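Local coordinates for clavulanic acid biosynthesis oligopeptide binding protein 2 (Streptomyces clavuligerus, PDB 2WOL), which probably binds peptides as an extracellular solute-binding protein of family 5 and belongs to the biosynthetic pathway of the beta-lactamase inhibitor clavulanic acid, at residues 309-313 and 441-446; 18-22 and 296-300; 124-128 and 140-145; 348-352 and 514-518; 68-72 and 240-244. All blocks are in the same frame, centred on the assembly; numbering follows the deposited sequence. Where two conformers were deposited one is given.

Contact 1 (309-313 and 441-446); sequences MQPHI and VREHGL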
# COMPACT_ATOMS: atom_id res chain seq x y z
N MET A 309 19.15 2.25 -8.32
CA MET A 309 20.53 1.95 -8.68
C MET A 309 21.30 1.44 -7.46
O MET A 309 21.17 1.98 -6.36
CB MET A 309 21.21 3.17 -9.29
CG MET A 309 20.81 3.38 -10.75
SD MET A 309 21.44 4.90 -11.46
CE MET A 309 20.24 6.09 -10.87
N GLN A 310 22.09 0.39 -7.68
CA GLN A 310 22.69 -0.40 -6.60
C GLN A 310 24.19 -0.15 -6.46
O GLN A 310 24.96 -0.64 -7.29
CB GLN A 310 22.43 -1.89 -6.86
CG GLN A 310 21.01 -2.38 -6.57
CD GLN A 310 19.94 -1.57 -7.28
OE1 GLN A 310 19.27 -0.75 -6.67
NE2 GLN A 310 19.81 -1.78 -8.59
N PRO A 311 24.61 0.62 -5.43
CA PRO A 311 26.04 0.85 -5.22
C PRO A 311 26.90 -0.42 -5.07
O PRO A 311 28.10 -0.37 -5.32
CB PRO A 311 26.07 1.67 -3.92
CG PRO A 311 24.77 2.40 -3.95
CD PRO A 311 23.80 1.36 -4.45
N HIS A 312 26.28 -1.53 -4.68
CA HIS A 312 26.99 -2.81 -4.58
C HIS A 312 27.30 -3.45 -5.93
O HIS A 312 28.00 -4.48 -6.00
CB HIS A 312 26.25 -3.79 -3.65
CG HIS A 312 24.76 -3.79 -3.79
ND1 HIS A 312 23.96 -2.79 -3.28
CD2 HIS A 312 23.92 -4.70 -4.36
CE1 HIS A 312 22.69 -3.07 -3.54
NE2 HIS A 312 22.64 -4.22 -4.19
N ILE A 313 26.81 -2.84 -7.01
CA ILE A 313 27.07 -3.30 -8.37
C ILE A 313 27.86 -2.22 -9.12
O ILE A 313 27.27 -1.26 -9.61
CB ILE A 313 25.76 -3.62 -9.14
CG1 ILE A 313 24.80 -4.51 -8.32
CG2 ILE A 313 26.06 -4.22 -10.53
CD1 ILE A 313 25.35 -5.88 -7.93
N VAL A 441 20.13 -9.91 -6.79
CA VAL A 441 20.64 -8.67 -7.38
C VAL A 441 22.15 -8.81 -7.67
O VAL A 441 22.61 -8.42 -8.74
CB VAL A 441 20.35 -7.45 -6.46
CG1 VAL A 441 21.07 -6.19 -6.95
CG2 VAL A 441 18.84 -7.20 -6.39
N ARG A 442 22.88 -9.40 -6.73
CA ARG A 442 24.32 -9.64 -6.91
C ARG A 442 24.61 -10.75 -7.92
O ARG A 442 25.51 -10.61 -8.75
CB ARG A 442 24.98 -9.94 -5.56
CG ARG A 442 25.14 -8.70 -4.69
CD ARG A 442 25.39 -9.08 -3.24
NE ARG A 442 25.65 -7.91 -2.41
CZ ARG A 442 24.70 -7.13 -1.91
NH1 ARG A 442 23.42 -7.37 -2.16
NH2 ARG A 442 25.04 -6.09 -1.15
N GLU A 443 23.85 -11.84 -7.87
CA GLU A 443 24.03 -12.97 -8.80
C GLU A 443 23.98 -12.53 -10.26
O GLU A 443 24.81 -12.96 -11.08
CB GLU A 443 22.97 -14.06 -8.54
CG GLU A 443 23.07 -15.25 -9.50
CD GLU A 443 21.97 -16.29 -9.30
OE1 GLU A 443 21.27 -16.26 -8.26
OE2 GLU A 443 21.79 -17.14 -10.20
N HIS A 444 23.02 -11.67 -10.58
CA HIS A 444 22.80 -11.24 -11.96
C HIS A 444 23.41 -9.88 -12.26
O HIS A 444 23.33 -9.41 -13.40
CB HIS A 444 21.30 -11.25 -12.28
CG HIS A 444 20.67 -12.60 -12.16
ND1 HIS A 444 20.90 -13.61 -13.07
CD2 HIS A 444 19.82 -13.10 -11.24
CE1 HIS A 444 20.22 -14.68 -12.71
NE2 HIS A 444 19.55 -14.40 -11.60
N GLY A 445 24.02 -9.26 -11.26
CA GLY A 445 24.70 -7.98 -11.43
C GLY A 445 23.76 -6.89 -11.91
O GLY A 445 24.02 -6.23 -12.92
N LEU A 446 22.67 -6.72 -11.17
CA LEU A 446 21.59 -5.81 -11.56
C LEU A 446 21.83 -4.41 -11.00
O LEU A 446 21.36 -4.06 -9.92
CB LEU A 446 20.23 -6.37 -11.11
CG LEU A 446 19.93 -7.80 -11.57
CD1 LEU A 446 18.62 -8.33 -10.99
CD2 LEU A 446 19.94 -7.91 -13.09
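A mixed polar and apolar contact joins the beta turn after strand 303-309 to the C-terminal end of helix 438-444, with R442 lying flat on H312 at its outer side. The guanidinium and imidazole planes are only 6° apart and their centres 4.1 Å, a parallel stack in which R442 NH2 sits over the ring. H312 CG stands between its own backbone N and carbonyl carbon (chi1 41°), which turns the ring toward the helix. R442 NH1 is also salt-bridged to E484 and bonded to P438 O, which helps hold the guanidinium on the ring. V441 CG1 comes up to the rim of the same imidazole, 3.7 Å from H312 NE2, and also touches Q310 CG. The helix closes with a Schellman motif: G445, at positive phi, is its C-prime residue, and L446 N returns to V441 O at 3.0 Å. Just past this cap, L446 O accepts Q310 NE2 at 3.1 Å in a nearly straight bond (172°), the acceptor lying in the amide plane. Q310 NE2 also bonds A308 O, so two carbonyls hold the amide nitrogen. I313 packs on the helix end, CD1 and CG2 in van der Waals contact with V441 O and G445 O, and I313 CG1 faces V441 CG1 at 4.3 Å.

Contact 2 (18-22 and 296-300); sequences DAGVG and TDNPR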
# COMPACT_ATOMS: atom_id res chain seq x y z
N ASP A 18 -14.38 12.00 -12.49
CA ASP A 18 -13.68 12.29 -11.23
C ASP A 18 -14.57 12.69 -10.05
O ASP A 18 -14.07 13.17 -9.03
CB ASP A 18 -12.58 13.35 -11.43
CG ASP A 18 -11.21 12.74 -11.69
OD1 ASP A 18 -11.08 11.50 -11.75
OD2 ASP A 18 -10.24 13.52 -11.81
N ALA A 19 -15.89 12.49 -10.17
CA ALA A 19 -16.82 12.88 -9.11
C ALA A 19 -16.55 12.17 -7.78
O ALA A 19 -16.88 12.70 -6.71
CB ALA A 19 -18.26 12.66 -9.56
N GLY A 20 -15.96 10.98 -7.85
CA GLY A 20 -15.63 10.20 -6.66
C GLY A 20 -14.23 10.44 -6.10
O GLY A 20 -13.80 9.74 -5.19
N VAL A 21 -13.53 11.41 -6.67
CA VAL A 21 -12.18 11.76 -6.22
C VAL A 21 -12.26 13.02 -5.37
O VAL A 21 -12.50 14.11 -5.89
CB VAL A 21 -11.21 11.98 -7.42
CG1 VAL A 21 -9.80 12.33 -6.93
CG2 VAL A 21 -11.16 10.74 -8.31
N GLY A 22 -12.07 12.87 -4.07
CA GLY A 22 -12.17 13.99 -3.13
C GLY A 22 -13.60 14.31 -2.72
O GLY A 22 -13.84 15.26 -1.97
N THR A 296 -16.59 7.37 -14.50
CA THR A 296 -15.18 7.02 -14.31
C THR A 296 -14.44 8.01 -13.41
O THR A 296 -14.63 9.23 -13.51
CB THR A 296 -14.47 6.92 -15.68
OG1 THR A 296 -15.18 5.99 -16.51
CG2 THR A 296 -13.04 6.43 -15.52
N ASP A 297 -13.61 7.46 -12.53
CA ASP A 297 -12.71 8.23 -11.66
C ASP A 297 -11.27 7.90 -12.02
O ASP A 297 -10.94 6.75 -12.32
CB ASP A 297 -12.98 7.90 -10.20
CG ASP A 297 -14.37 8.30 -9.76
OD1 ASP A 297 -14.73 9.48 -9.98
OD2 ASP A 297 -15.10 7.46 -9.20
N ASN A 298 -10.40 8.91 -11.98
CA ASN A 298 -9.00 8.76 -12.37
C ASN A 298 -8.05 9.23 -11.25
O ASN A 298 -7.31 10.19 -11.42
CB ASN A 298 -8.76 9.55 -13.68
CG ASN A 298 -7.41 9.25 -14.34
OD1 ASN A 298 -6.77 8.22 -14.09
ND2 ASN A 298 -6.98 10.16 -15.19
N PRO A 299 -8.08 8.54 -10.09
CA PRO A 299 -7.30 8.99 -8.95
C PRO A 299 -5.83 8.60 -9.04
O PRO A 299 -5.47 7.69 -9.79
CB PRO A 299 -7.94 8.24 -7.78
CG PRO A 299 -8.37 6.95 -8.39
CD PRO A 299 -8.83 7.30 -9.78
N ARG A 300 -5.00 9.29 -8.25
CA ARG A 300 -3.66 8.81 -7.94
C ARG A 300 -3.81 7.62 -7.00
O ARG A 300 -4.71 7.63 -6.15
CB ARG A 300 -2.84 9.89 -7.25
CG ARG A 300 -2.44 11.04 -8.14
CD ARG A 300 -2.07 12.25 -7.30
NE ARG A 300 -1.46 13.31 -8.09
CZ ARG A 300 -0.16 13.42 -8.33
NH1 ARG A 300 0.69 12.53 -7.84
NH2 ARG A 300 0.29 14.44 -9.05
O HOH W 1 -7.75 12.73 -11.35
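The backbones approach most closely at D18 and D297, CA to CA 4.2 Å, where a type I turn from D18 to V21 sits against the end of strand 296-297. D18 N donates to T296 O at 3.0 Å, in the carbonyl plane, and the D18 carboxylate then reaches along the facing segment, 296-300: its OD1 takes the N-H of N298 at 2.7 Å, nearly in line with the C-O bond. Its second oxygen, OD2, receives a hydrogen from a water that also donates to N298 O, at 2.6 Å, so D18 holds N298 N directly and N298 O through the water. D297 answers from the strand side, its OD1 accepting G20 N at 2.9 Å from above the carboxylate plane. The contact thus pins the N-terminal arm, well before strand 34-39, to the mixed sheet in which strand 296-297 pairs with strand 523-534. OD2 of D297 is held by R535 in a salt bridge and by the hydroxyl of Y551; these partners probably offset the proximity of the two carboxylates, D18 OD1 and D297 OD1 being 4.5 Å apart. Beside the polar network, V21 CG2 packs against both D297 CB (3.9 Å) and P299 CB (4.1 Å), crossing the proline at about a right angle.

Contact 3 (124-128 and 140-145); sequences VQRVF and LIPLLD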
# COMPACT_ATOMS: atom_id res chain seq x y z
N VAL A 124 -2.00 -9.29 18.01
CA VAL A 124 -0.65 -8.76 17.87
C VAL A 124 0.40 -9.86 18.12
O VAL A 124 1.39 -9.96 17.40
CB VAL A 124 -0.43 -7.53 18.79
CG1 VAL A 124 1.02 -7.08 18.77
CG2 VAL A 124 -1.34 -6.38 18.35
N GLN A 125 0.14 -10.69 19.13
CA GLN A 125 1.03 -11.81 19.43
C GLN A 125 1.11 -12.80 18.27
O GLN A 125 2.19 -13.31 17.97
CB GLN A 125 0.58 -12.51 20.71
CG GLN A 125 0.93 -11.72 21.95
CD GLN A 125 0.40 -12.31 23.25
OE1 GLN A 125 0.76 -11.84 24.32
NE2 GLN A 125 -0.47 -13.31 23.15
N ARG A 126 -0.02 -13.07 17.61
CA ARG A 126 -0.09 -13.97 16.46
C ARG A 126 0.90 -13.60 15.35
O ARG A 126 1.47 -14.48 14.71
CB ARG A 126 -1.50 -13.99 15.86
CG ARG A 126 -2.53 -14.70 16.71
CD ARG A 126 -3.90 -14.59 16.08
NE ARG A 126 -4.19 -15.69 15.17
CZ ARG A 126 -4.41 -15.58 13.86
NH1 ARG A 126 -4.37 -14.39 13.26
NH2 ARG A 126 -4.67 -16.66 13.15
N VAL A 127 1.08 -12.31 15.13
CA VAL A 127 2.01 -11.81 14.11
C VAL A 127 3.42 -12.39 14.30
O VAL A 127 4.15 -12.63 13.33
CB VAL A 127 2.04 -10.26 14.08
CG1 VAL A 127 3.10 -9.74 13.11
CG2 VAL A 127 0.66 -9.72 13.72
N PHE A 128 3.79 -12.63 15.56
CA PHE A 128 5.12 -13.16 15.90
C PHE A 128 5.31 -14.62 15.47
O PHE A 128 6.45 -15.07 15.34
CB PHE A 128 5.38 -13.04 17.40
CG PHE A 128 5.71 -11.65 17.85
CD1 PHE A 128 4.72 -10.66 17.90
CD2 PHE A 128 7.00 -11.31 18.24
CE1 PHE A 128 5.02 -9.38 18.32
CE2 PHE A 128 7.31 -10.03 18.66
CZ PHE A 128 6.32 -9.06 18.71
N LEU A 140 5.03 -4.69 13.62
CA LEU A 140 4.88 -4.78 15.08
C LEU A 140 6.00 -5.54 15.78
O LEU A 140 6.27 -5.29 16.96
CB LEU A 140 3.52 -5.40 15.42
CG LEU A 140 2.32 -4.49 15.13
CD1 LEU A 140 1.03 -5.29 15.08
CD2 LEU A 140 2.23 -3.35 16.14
N ILE A 141 6.65 -6.46 15.07
CA ILE A 141 7.65 -7.33 15.69
C ILE A 141 8.85 -6.57 16.28
O ILE A 141 9.10 -6.67 17.48
CB ILE A 141 8.08 -8.50 14.75
CG1 ILE A 141 6.88 -9.43 14.48
CG2 ILE A 141 9.25 -9.29 15.35
CD1 ILE A 141 7.16 -10.60 13.54
N PRO A 142 9.59 -5.78 15.47
CA PRO A 142 10.70 -5.04 16.09
C PRO A 142 10.26 -4.01 17.14
O PRO A 142 11.04 -3.70 18.05
CB PRO A 142 11.38 -4.33 14.91
CG PRO A 142 10.37 -4.35 13.81
CD PRO A 142 9.52 -5.55 14.01
N LEU A 143 9.04 -3.50 17.02
CA LEU A 143 8.54 -2.51 17.97
C LEU A 143 8.17 -3.10 19.33
O LEU A 143 8.12 -2.38 20.32
CB LEU A 143 7.34 -1.75 17.38
CG LEU A 143 7.64 -0.77 16.25
CD1 LEU A 143 6.33 -0.28 15.65
CD2 LEU A 143 8.49 0.40 16.74
N LEU A 144 7.91 -4.41 19.37
CA LEU A 144 7.43 -5.05 20.60
C LEU A 144 8.31 -6.17 21.14
O LEU A 144 8.15 -6.59 22.29
CB LEU A 144 5.99 -5.54 20.42
CG LEU A 144 4.92 -4.46 20.22
CD1 LEU A 144 3.62 -5.09 19.77
CD2 LEU A 144 4.71 -3.63 21.48
N ASP A 145 9.24 -6.66 20.32
CA ASP A 145 10.10 -7.77 20.72
C ASP A 145 11.29 -7.32 21.57
O ASP A 145 11.94 -6.32 21.26
CB ASP A 145 10.61 -8.53 19.49
CG ASP A 145 10.88 -9.99 19.76
OD1 ASP A 145 10.40 -10.53 20.78
OD2 ASP A 145 11.57 -10.62 18.93
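The F128 ring lies under I141, whose CG1 stands 4.0 Å above the centroid and only 2° off the ring normal, a well-centred CH-pi contact. I141 CG2 comes close to CE2 of the same ring, while CD1 runs back to V127 O at 3.6 Å. The isoleucine therefore spreads over both the phenyl face and the last turn of helix 117-127. L144 CB and D145 CB meet the phenyl edge near its plane, D145 CB 3.7 Å from F128 CE2. F128 CG stands anti to the carbonyl carbon (chi1 -76°), and this swings the ring off the helix end toward the short helix 140-144. Y151 adds an edge-to-face ring contact to F128. Farther back along helix 117-127, V124 CG1 touches two leucines: L144 CD1 is 3.4 Å away, tighter than usual for two carbons, and L140 CD1 is 4.1 Å away. V127 CG1 meets I141 CG1 at 4.0 Å. L140 goes on to touch F183 and L186 of helix 183-186, so the packing continues into a third helix. D145 OD1 accepts the backbone N-H of Y151, outside the pair. Between the two segments the adhesion is mainly apolar and CH-pi, with carbonyl and carboxylate oxygens in van der Waals contact; no polar bond joins them, and the contact relies on fit rather than directional bonds.

Contact 4 (348-352 and 514-518); sequences TTALF and ERRVM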
# COMPACT_ATOMS: atom_id res chain seq x y z
N THR A 348 6.93 12.84 -11.90
CA THR A 348 7.50 13.30 -10.64
C THR A 348 9.02 13.32 -10.71
O THR A 348 9.63 12.45 -11.33
CB THR A 348 7.00 12.46 -9.44
OG1 THR A 348 7.51 13.03 -8.22
CG2 THR A 348 7.45 11.01 -9.54
N THR A 349 9.62 14.32 -10.06
CA THR A 349 11.07 14.40 -9.91
C THR A 349 11.50 14.11 -8.47
O THR A 349 12.68 14.19 -8.13
CB THR A 349 11.62 15.77 -10.33
OG1 THR A 349 11.08 16.78 -9.47
CG2 THR A 349 11.23 16.09 -11.77
N ALA A 350 10.53 13.80 -7.61
CA ALA A 350 10.81 13.41 -6.23
C ALA A 350 9.98 12.18 -5.83
O ALA A 350 9.28 11.60 -6.65
CB ALA A 350 10.57 14.58 -5.29
N LEU A 351 10.07 11.81 -4.55
CA LEU A 351 9.57 10.52 -4.09
C LEU A 351 8.18 10.55 -3.46
O LEU A 351 7.30 9.78 -3.85
CB LEU A 351 10.58 9.85 -3.15
CG LEU A 351 12.02 9.76 -3.67
CD1 LEU A 351 12.98 9.36 -2.56
CD2 LEU A 351 12.14 8.78 -4.83
N PHE A 352 7.98 11.44 -2.49
CA PHE A 352 6.71 11.51 -1.75
C PHE A 352 5.51 11.79 -2.66
O PHE A 352 5.57 12.69 -3.49
CB PHE A 352 6.74 12.61 -0.68
CG PHE A 352 7.64 12.32 0.49
CD1 PHE A 352 8.53 13.29 0.94
CD2 PHE A 352 7.57 11.10 1.17
CE1 PHE A 352 9.36 13.04 2.04
CE2 PHE A 352 8.40 10.85 2.27
CZ PHE A 352 9.29 11.83 2.69
N GLU A 514 14.34 13.21 2.35
CA GLU A 514 14.11 13.04 0.92
C GLU A 514 15.20 13.72 0.09
O GLU A 514 15.69 13.15 -0.89
CB GLU A 514 12.74 13.56 0.50
CG GLU A 514 12.41 13.23 -0.95
CD GLU A 514 11.08 13.80 -1.41
OE1 GLU A 514 10.78 14.96 -1.09
OE2 GLU A 514 10.36 13.07 -2.11
N ARG A 515 15.57 14.93 0.50
CA ARG A 515 16.64 15.66 -0.17
C ARG A 515 17.94 14.87 -0.14
O ARG A 515 18.60 14.72 -1.17
CB ARG A 515 16.83 17.05 0.45
CG ARG A 515 17.95 17.85 -0.19
CD ARG A 515 17.96 19.30 0.27
NE ARG A 515 16.82 20.05 -0.27
CZ ARG A 515 16.82 20.69 -1.44
NH1 ARG A 515 17.90 20.68 -2.21
NH2 ARG A 515 15.74 21.34 -1.83
N ARG A 516 18.31 14.35 1.03
CA ARG A 516 19.56 13.59 1.15
C ARG A 516 19.51 12.34 0.28
O ARG A 516 20.51 11.99 -0.36
CB ARG A 516 19.83 13.21 2.60
CG ARG A 516 20.33 14.36 3.45
CD ARG A 516 20.41 13.96 4.91
NE ARG A 516 20.99 15.01 5.73
CZ ARG A 516 22.29 15.12 6.03
NH1 ARG A 516 23.15 14.22 5.57
NH2 ARG A 516 22.72 16.12 6.79
N VAL A 517 18.36 11.66 0.25
CA VAL A 517 18.20 10.48 -0.60
C VAL A 517 18.42 10.83 -2.07
O VAL A 517 19.10 10.11 -2.79
CB VAL A 517 16.82 9.81 -0.40
CG1 VAL A 517 16.59 8.71 -1.44
CG2 VAL A 517 16.71 9.24 1.00
N MET A 518 17.85 11.96 -2.52
CA MET A 518 18.04 12.39 -3.90
C MET A 518 19.49 12.82 -4.17
O MET A 518 19.99 12.61 -5.27
CB MET A 518 17.02 13.46 -4.29
CG MET A 518 15.59 12.91 -4.45
SD MET A 518 15.43 11.41 -5.45
CE MET A 518 15.98 12.00 -7.06
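E514 reaches from helix 503-520 to the loop after strand 346-347, and one of its oxygens, OE2, takes two consecutive backbone N-H groups. L351 N is 2.8 Å from OE2 and F352 N is 2.9 Å. The two donors come from opposite faces of the carboxylate plane. F352 N meets OE2 nearly in line with the C-O bond, with an N-H...O angle of 166°. L351 N arrives on the anti side, 32° out of plane. Its bond is the more bent of the two, at 143°. The glutamate gets there by an extended chain, with CG anti to the backbone N. Its other oxygen, OE1, accepts the amide NE2 of Q360, so both oxygens of this buried carboxylate are satisfied; three N-H donors would probably favour its charged form. OE1 also lies 3.5 Å from F352 CD1, the ring inclined to the carboxylate. Within the loop, T348 OG1 donates to A350 O at 2.8 Å, and T349 OG1 is bonded to L362 O. Around the polar centre the packing is apolar: L351 CD1 touches V517 CG1 at 3.8 Å, its CG lies beside M518 SD, and L464 of helix 460-468 packs against both L351 and F352. The arrangement is a buried helix-borne carboxylate binding successive main-chain amides of an irregular loop, here joining helix 503-520 to the segment that leaves the large mixed sheet in this solute-binding fold.

Contact 5 (68-72 and 240-244); sequences MAYPT and PIRPA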
# COMPACT_ATOMS: atom_id res chain seq x y z
N MET A 68 -8.22 1.38 15.89
CA MET A 68 -8.32 2.59 15.08
C MET A 68 -8.66 2.17 13.66
O MET A 68 -8.34 1.06 13.25
CB MET A 68 -6.98 3.33 15.08
CG MET A 68 -6.45 3.68 16.46
SD MET A 68 -7.47 4.92 17.30
CE MET A 68 -7.17 6.36 16.27
N ALA A 69 -9.31 3.05 12.91
CA ALA A 69 -9.62 2.76 11.51
C ALA A 69 -9.58 4.04 10.69
O ALA A 69 -9.83 5.12 11.22
CB ALA A 69 -10.99 2.10 11.38
N TYR A 70 -9.28 3.92 9.40
CA TYR A 70 -9.37 5.09 8.53
C TYR A 70 -10.84 5.50 8.42
O TYR A 70 -11.70 4.65 8.19
CB TYR A 70 -8.69 4.84 7.18
CG TYR A 70 -7.22 4.56 7.40
CD1 TYR A 70 -6.74 3.25 7.45
CD2 TYR A 70 -6.32 5.60 7.64
CE1 TYR A 70 -5.40 2.99 7.70
CE2 TYR A 70 -4.98 5.35 7.90
CZ TYR A 70 -4.53 4.03 7.93
OH TYR A 70 -3.20 3.76 8.18
N PRO A 71 -11.13 6.78 8.65
CA PRO A 71 -12.52 7.21 8.69
C PRO A 71 -13.18 7.14 7.31
O PRO A 71 -12.49 7.06 6.29
CB PRO A 71 -12.44 8.65 9.20
CG PRO A 71 -11.09 9.11 8.85
CD PRO A 71 -10.19 7.90 8.90
N THR A 72 -14.51 7.15 7.31
CA THR A 72 -15.27 7.12 6.07
C THR A 72 -15.37 8.55 5.54
O THR A 72 -16.32 9.28 5.82
CB THR A 72 -16.65 6.47 6.30
OG1 THR A 72 -16.45 5.17 6.88
CG2 THR A 72 -17.43 6.32 5.00
N PRO A 240 -18.58 3.98 14.65
CA PRO A 240 -18.56 5.31 14.04
C PRO A 240 -18.05 5.33 12.59
O PRO A 240 -17.99 6.40 11.97
CB PRO A 240 -17.58 6.07 14.93
CG PRO A 240 -16.60 5.03 15.36
CD PRO A 240 -17.38 3.73 15.46
N ILE A 241 -17.70 4.16 12.06
CA ILE A 241 -17.05 4.05 10.74
C ILE A 241 -17.98 3.48 9.66
O ILE A 241 -18.04 4.01 8.54
CB ILE A 241 -15.76 3.16 10.82
CG1 ILE A 241 -14.81 3.59 11.96
CG2 ILE A 241 -15.05 3.07 9.45
CD1 ILE A 241 -14.09 4.92 11.75
N ARG A 242 -18.71 2.42 10.01
CA ARG A 242 -19.33 1.55 9.01
C ARG A 242 -20.85 1.66 8.92
O ARG A 242 -21.55 1.35 9.89
CB ARG A 242 -18.93 0.10 9.30
CG ARG A 242 -17.43 -0.12 9.27
CD ARG A 242 -17.03 -1.45 9.85
NE ARG A 242 -15.58 -1.51 9.99
CZ ARG A 242 -14.90 -0.97 11.00
NH1 ARG A 242 -15.55 -0.36 11.99
NH2 ARG A 242 -13.58 -1.06 11.04
N PRO A 243 -21.37 2.10 7.75
CA PRO A 243 -22.82 2.17 7.57
C PRO A 243 -23.52 0.84 7.29
O PRO A 243 -24.74 0.75 7.43
CB PRO A 243 -22.98 3.10 6.37
CG PRO A 243 -21.75 2.87 5.57
CD PRO A 243 -20.65 2.58 6.56
N ALA A 244 -22.77 -0.18 6.88
CA ALA A 244 -23.30 -1.53 6.62
C ALA A 244 -24.65 -1.53 5.90
O ALA A 244 -25.65 -2.05 6.40
CB ALA A 244 -23.39 -2.32 7.92
O HOH W 2 -15.99 7.71 9.82
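The R242 guanidinium carries I241 CG2 of its own segment over the centre of one face, 4.3 Å above the plane, while A69 CB of the facing strand approaches R242 NH2 obliquely at 4.1 Å. The charged group is fixed from outside by salt bridges from NH2 to D84 and NH1 to D239, and by a hydrogen bond from NE to R61 O. I241 carries the apolar part of the join. Its CG1 packs on A69 CB at 4.1 Å, CD1 reaches P71 CA, and CG2 lies 3.9 Å from Y70 O. With CG1 anti to the carbonyl carbon (chi1 -51°), these branches are turned toward strand 68-69 and the residues after it. Next to this patch T72 OG1 donates to I241 O at 2.6 Å, a short bond with the hydroxyl oxygen standing 23° off the carbonyl plane. A water accepts from T72 N at 3.0 Å and donates to P240 O, adding a second, indirect link. The 240-244 loop between strands 225-230 and 248-253 is thus set against the end of the short strand 68-69. One hydroxyl bond and one water bridge hold loop to loop beside an isoleucine, while the arginine's charge is met by two aspartates and probably adds little attraction between the segments.

How the contacts relate
The five contacts are spread over the chain and none touches another. Contacts 2 and 4 come nearest, about 7 Å between nearest atoms, and both border the mixed sheet built on strand 523-534. Contacts 1 and 4 approach to about 8 Å between nearest atoms, and their segments alternate along the sequence. Contact 3 is nested inside the loop closed by contact 5, itself nested in that of contact 2; the centres of contacts 2 and 5 are about 20 Å apart. Contacts 1 and 5 lie on opposite sides of the chain's centre. A glycerol, probably from crystallisation, lies about 4 Å from the Y70 side chain, and a glycerol, not necessarily the same one, about 6 Å from that of I141.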